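Local coordinates for protein type I modular polyketide synthase (Streptomyces albus subsp. albus, PDB 6IYT) that probably loads an ethylmalonyl-type extender unit from coenzyme A for salinomycin chain growth, acting as the acyltransferase domain of a modular polyketide synthase, at residues F391-S394 against P398-T401; T420-R423 against R429-L432. All coordinates share one frame; numbering follows the deposited sequence.

Contact 1: F391-S394 against P398-T401; sequences FVES and PVLT
Glu393 reaches from the end of strand 388-393 into the loop that leads into helix 401-411, and its carboxylate meets the backbone of Val399 and Leu400. At the root of the side chain, CB of Glu393 packs against CG2 of Thr401 at 4.1 Å. CG stands anti to the backbone N (chi1 -174°) and the chain stays extended beyond it, which carries CD from the strand to the loop backbone, 3.4 Å from Val399 N. The two carboxylate oxygens then divide the work. Glu393 OE2 accepts the N-H of Val399 through its syn lone pair, with OE2 to N 2.8 Å and a fairly straight N-H...O angle of 162°. Glu393 OE1 takes the N-H of Leu400 at the same N to O distance, 2.8 Å, also from the syn side but 23° out of the carboxylate plane. The Val399 methyl CG2 lies 3.6 Å from Glu393 OE2, and CB of Leu400 sits 3.5 Å from Glu393 OE1. Ser395 OG adds a further hydrogen bond to OE2, while Pro126 packs on Glu393, Val399 and Leu400. Two consecutive amides thus grip one carboxylate, fixing its rotation and tying the loop to the strand end. With both oxygens accepting amide N-H groups and Ser395 OG adding to OE2, the buried carboxylate is probably ionised, its charge spread over neutral partners.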
loop_
_atom_site.group_PDB
_atom_site.type_symbol
_atom_site.label_atom_id
_atom_site.label_comp_id
_atom_site.label_asym_id
_atom_site.label_seq_id
_atom_site.Cartn_x
_atom_site.Cartn_y
_atom_site.Cartn_z
ATOM N N PHE A 391 -4.926 -3.374 8.546
ATOM C CA PHE A 391 -4.894 -3.410 7.097
ATOM C C PHE A 391 -3.743 -2.556 6.681
ATOM O O PHE A 391 -3.762 -1.345 6.936
ATOM C CB PHE A 391 -6.177 -2.809 6.504
ATOM C CG PHE A 391 -7.420 -3.663 6.717
ATOM C CD1 PHE A 391 -7.997 -3.770 7.966
ATOM C CD2 PHE A 391 -8.059 -4.256 5.652
ATOM C CE1 PHE A 391 -9.183 -4.476 8.141
ATOM C CE2 PHE A 391 -9.154 -5.087 5.858
ATOM C CZ PHE A 391 -9.715 -5.193 7.111
ATOM N N VAL A 392 -2.740 -3.148 6.059
ATOM C CA VAL A 392 -1.556 -2.387 5.670
ATOM C C VAL A 392 -1.535 -2.277 4.161
ATOM O O VAL A 392 -1.483 -3.287 3.468
ATOM C CB VAL A 392 -0.268 -3.084 6.154
ATOM C CG1 VAL A 392 0.983 -2.403 5.580
ATOM C CG2 VAL A 392 -0.235 -3.158 7.658
ATOM N N GLU A 393 -1.684 -1.065 3.637
ATOM C CA GLU A 393 -1.657 -0.875 2.202
ATOM C C GLU A 393 -0.221 -0.679 1.745
ATOM O O GLU A 393 0.422 0.305 2.073
ATOM C CB GLU A 393 -2.587 0.270 1.758
ATOM C CG GLU A 393 -2.690 0.394 0.235
ATOM C CD GLU A 393 -3.440 1.617 -0.208
ATOM O OE1 GLU A 393 -4.574 1.823 0.278
ATOM O OE2 GLU A 393 -2.933 2.339 -1.122
ATOM N N SER A 394 0.281 -1.677 1.032
ATOM C CA SER A 394 1.673 -1.761 0.621
ATOM C C SER A 394 1.905 -0.991 -0.693
ATOM O O SER A 394 2.191 -1.595 -1.735
ATOM C CB SER A 394 2.053 -3.233 0.449
ATOM O OG SER A 394 3.457 -3.403 0.275
ATOM N N PRO A 398 -1.754 6.203 -0.523
ATOM C CA PRO A 398 -2.868 5.354 -0.011
ATOM C C PRO A 398 -4.138 5.594 -0.780
ATOM O O PRO A 398 -4.556 6.761 -0.959
ATOM C CB PRO A 398 -3.055 5.796 1.435
ATOM C CG PRO A 398 -2.064 6.833 1.705
ATOM C CD PRO A 398 -1.301 7.185 0.459
ATOM N N VAL A 399 -4.632 4.563 -1.435
ATOM C CA VAL A 399 -5.792 4.740 -2.244
ATOM C C VAL A 399 -6.988 3.961 -1.804
ATOM O O VAL A 399 -8.084 4.296 -2.194
ATOM C CB VAL A 399 -5.513 4.509 -3.727
ATOM C CG1 VAL A 399 -4.544 5.575 -4.253
ATOM C CG2 VAL A 399 -4.980 3.134 -3.975
ATOM N N LEU A 400 -6.796 2.946 -0.978
ATOM C CA LEU A 400 -7.918 2.148 -0.484
ATOM C C LEU A 400 -8.148 2.272 1.028
ATOM O O LEU A 400 -9.135 1.778 1.545
ATOM C CB LEU A 400 -7.729 0.678 -0.878
ATOM C CG LEU A 400 -7.730 0.421 -2.376
ATOM C CD1 LEU A 400 -7.353 -1.037 -2.697
ATOM C CD2 LEU A 400 -9.063 0.785 -2.979
ATOM N N THR A 401 -7.271 2.979 1.719
ATOM C CA THR A 401 -7.402 3.122 3.174
ATOM C C THR A 401 -8.680 3.879 3.536
ATOM O O THR A 401 -9.384 3.501 4.482
ATOM C CB THR A 401 -6.209 3.878 3.795
ATOM O OG1 THR A 401 -5.990 5.055 3.061
ATOM C CG2 THR A 401 -4.906 3.004 3.807
#

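Contact 2: T420-R423 against R429-L432; sequences TLRR and RRVL
Arg430 sends CG anti to its own backbone N (chi1 -178°), then bends at chi2 and chi3, and Arg422, likewise anti at chi1, bends at chi3 (58°); together these turns bring the two guanidinium groups close. NH1 of Arg430 lies over one face of the Arg422 guanidinium, offset toward its rim, 3.3 Å from NH2 of Arg422, and the two planes stand 80° apart. Both atoms are donors, so the approach is not a bond; Glu425 forms salt bridges with both arginines and plausibly offsets their like charges. Nearer its root, Arg430 runs past Leu421 in the opposite direction, its CG 3.8 Å from CD2 of Leu421, and the same Leu421 methyl meets CG2 of Val431 at 4.1 Å. Arg430 NE comes to 3.5 Å from Thr420 O, which accepts a hydrogen bond from Ser434 OG. Farther along helix 428-439, Ser434 and Glu437 both bind Arg430 NH2, so the buried guanidinium is held by its own helix as well as by the loop. The geometry is that of a loop folding back on the helix it precedes, here joining the parallel-sheet edge strand 416-418 to helix 428-439 within the acyltransferase domain.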
loop_
_atom_site.group_PDB
_atom_site.type_symbol
_atom_site.label_atom_id
_atom_site.label_comp_id
_atom_site.label_asym_id
_atom_site.label_seq_id
_atom_site.Cartn_x
_atom_site.Cartn_y
_atom_site.Cartn_z
ATOM N N THR A 420 1.723 3.124 3.375
ATOM C CA THR A 420 3.145 3.024 3.476
ATOM C C THR A 420 3.755 4.345 3.069
ATOM O O THR A 420 4.061 5.150 3.930
ATOM C CB THR A 420 3.705 1.868 2.654
ATOM O OG1 THR A 420 2.993 0.663 2.994
ATOM C CG2 THR A 420 5.166 1.672 2.949
ATOM N N LEU A 421 3.861 4.615 1.768
ATOM C CA LEU A 421 4.273 5.931 1.337
ATOM C C LEU A 421 3.101 6.814 0.958
ATOM O O LEU A 421 1.964 6.415 1.064
ATOM C CB LEU A 421 5.275 5.834 0.175
ATOM C CG LEU A 421 6.462 4.891 0.346
ATOM C CD1 LEU A 421 7.377 4.939 -0.891
ATOM C CD2 LEU A 421 7.249 5.255 1.589
ATOM N N ARG A 422 3.407 8.072 0.632
ATOM C CA ARG A 422 2.413 9.004 0.188
ATOM C C ARG A 422 3.029 9.894 -0.856
ATOM O O ARG A 422 4.251 9.991 -0.943
ATOM C CB ARG A 422 1.884 9.827 1.385
ATOM C CG ARG A 422 0.599 10.563 1.113
ATOM C CD ARG A 422 -0.129 10.916 2.422
ATOM N NE ARG A 422 0.719 11.732 3.292
ATOM C CZ ARG A 422 0.368 12.182 4.489
ATOM N NH1 ARG A 422 -0.768 11.781 5.045
ATOM N NH2 ARG A 422 1.254 12.858 5.221
ATOM N N ARG A 423 2.184 10.510 -1.701
ATOM C CA ARG A 423 2.691 11.362 -2.771
ATOM C C ARG A 423 3.701 12.415 -2.219
ATOM O O ARG A 423 3.389 13.125 -1.290
ATOM C CB ARG A 423 1.510 12.089 -3.474
ATOM C CG ARG A 423 1.985 13.095 -4.493
ATOM C CD ARG A 423 0.828 13.643 -5.314
ATOM N NE ARG A 423 1.306 14.650 -6.272
ATOM C CZ ARG A 423 0.581 15.131 -7.269
ATOM N NH1 ARG A 423 -0.642 14.668 -7.480
ATOM N NH2 ARG A 423 1.083 16.098 -8.049
ATOM N N ARG A 429 11.672 9.479 6.691
ATOM C CA ARG A 429 10.648 10.086 7.532
ATOM C C ARG A 429 9.270 9.448 7.270
ATOM O O ARG A 429 8.546 9.102 8.211
ATOM C CB ARG A 429 10.571 11.587 7.381
ATOM C CG ARG A 429 9.349 12.156 8.121
ATOM C CD ARG A 429 9.269 13.658 8.039
ATOM N NE ARG A 429 10.230 14.276 8.916
ATOM C CZ ARG A 429 10.016 14.471 10.217
ATOM N NH1 ARG A 429 10.915 15.090 10.932
ATOM N NH2 ARG A 429 8.843 14.129 10.775
ATOM N N ARG A 430 8.901 9.307 6.009
ATOM C CA ARG A 430 7.618 8.686 5.677
ATOM C C ARG A 430 7.489 7.253 6.194
ATOM O O ARG A 430 6.460 6.886 6.762
ATOM C CB ARG A 430 7.362 8.720 4.158
ATOM C CG ARG A 430 6.026 8.140 3.757
ATOM C CD ARG A 430 4.872 8.913 4.318
ATOM N NE ARG A 430 4.275 8.284 5.502
ATOM C CZ ARG A 430 3.227 8.762 6.164
ATOM N NH1 ARG A 430 2.770 9.988 5.912
ATOM N NH2 ARG A 430 2.701 8.065 7.164
ATOM N N VAL A 431 8.516 6.445 6.013
ATOM C CA VAL A 431 8.498 5.064 6.529
ATOM C C VAL A 431 8.312 5.086 8.043
ATOM O O VAL A 431 7.487 4.347 8.591
ATOM C CB VAL A 431 9.768 4.302 6.152
ATOM C CG1 VAL A 431 9.802 2.935 6.812
ATOM C CG2 VAL A 431 9.845 4.161 4.623
ATOM N N LEU A 432 9.187 5.801 8.732
ATOM C CA LEU A 432 9.099 5.863 10.193
ATOM C C LEU A 432 7.758 6.394 10.666
ATOM O O LEU A 432 7.261 5.979 11.739
ATOM C CB LEU A 432 10.227 6.722 10.759
ATOM C CG LEU A 432 11.653 6.160 10.630
ATOM C CD1 LEU A 432 12.655 7.166 11.179
ATOM C CD2 LEU A 432 11.798 4.829 11.335
#

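In the fold
Along the chain the two contacts come in series, both segments of contact 1 preceding those of contact 2, and their centres lie about 12 Å apart. They sit at the ends of neighbouring strands of the four-stranded parallel sheet: 391-394 covers the end of strand 388-393, while the loop segment 420-423 comes after the outermost strand, 416-418. Helix 401-411 joins the two strands, a beta-alpha-beta connection, and helix 428-439 follows the second. The contacts touch directly: Glu393 O is 2.8 Å from Thr420 OG1, a probable hydrogen bond, and Pro398 CD packs 3.4 Å from Leu421 O. The exits of adjacent strands are thereby coupled at the C-terminal edge of the sheet.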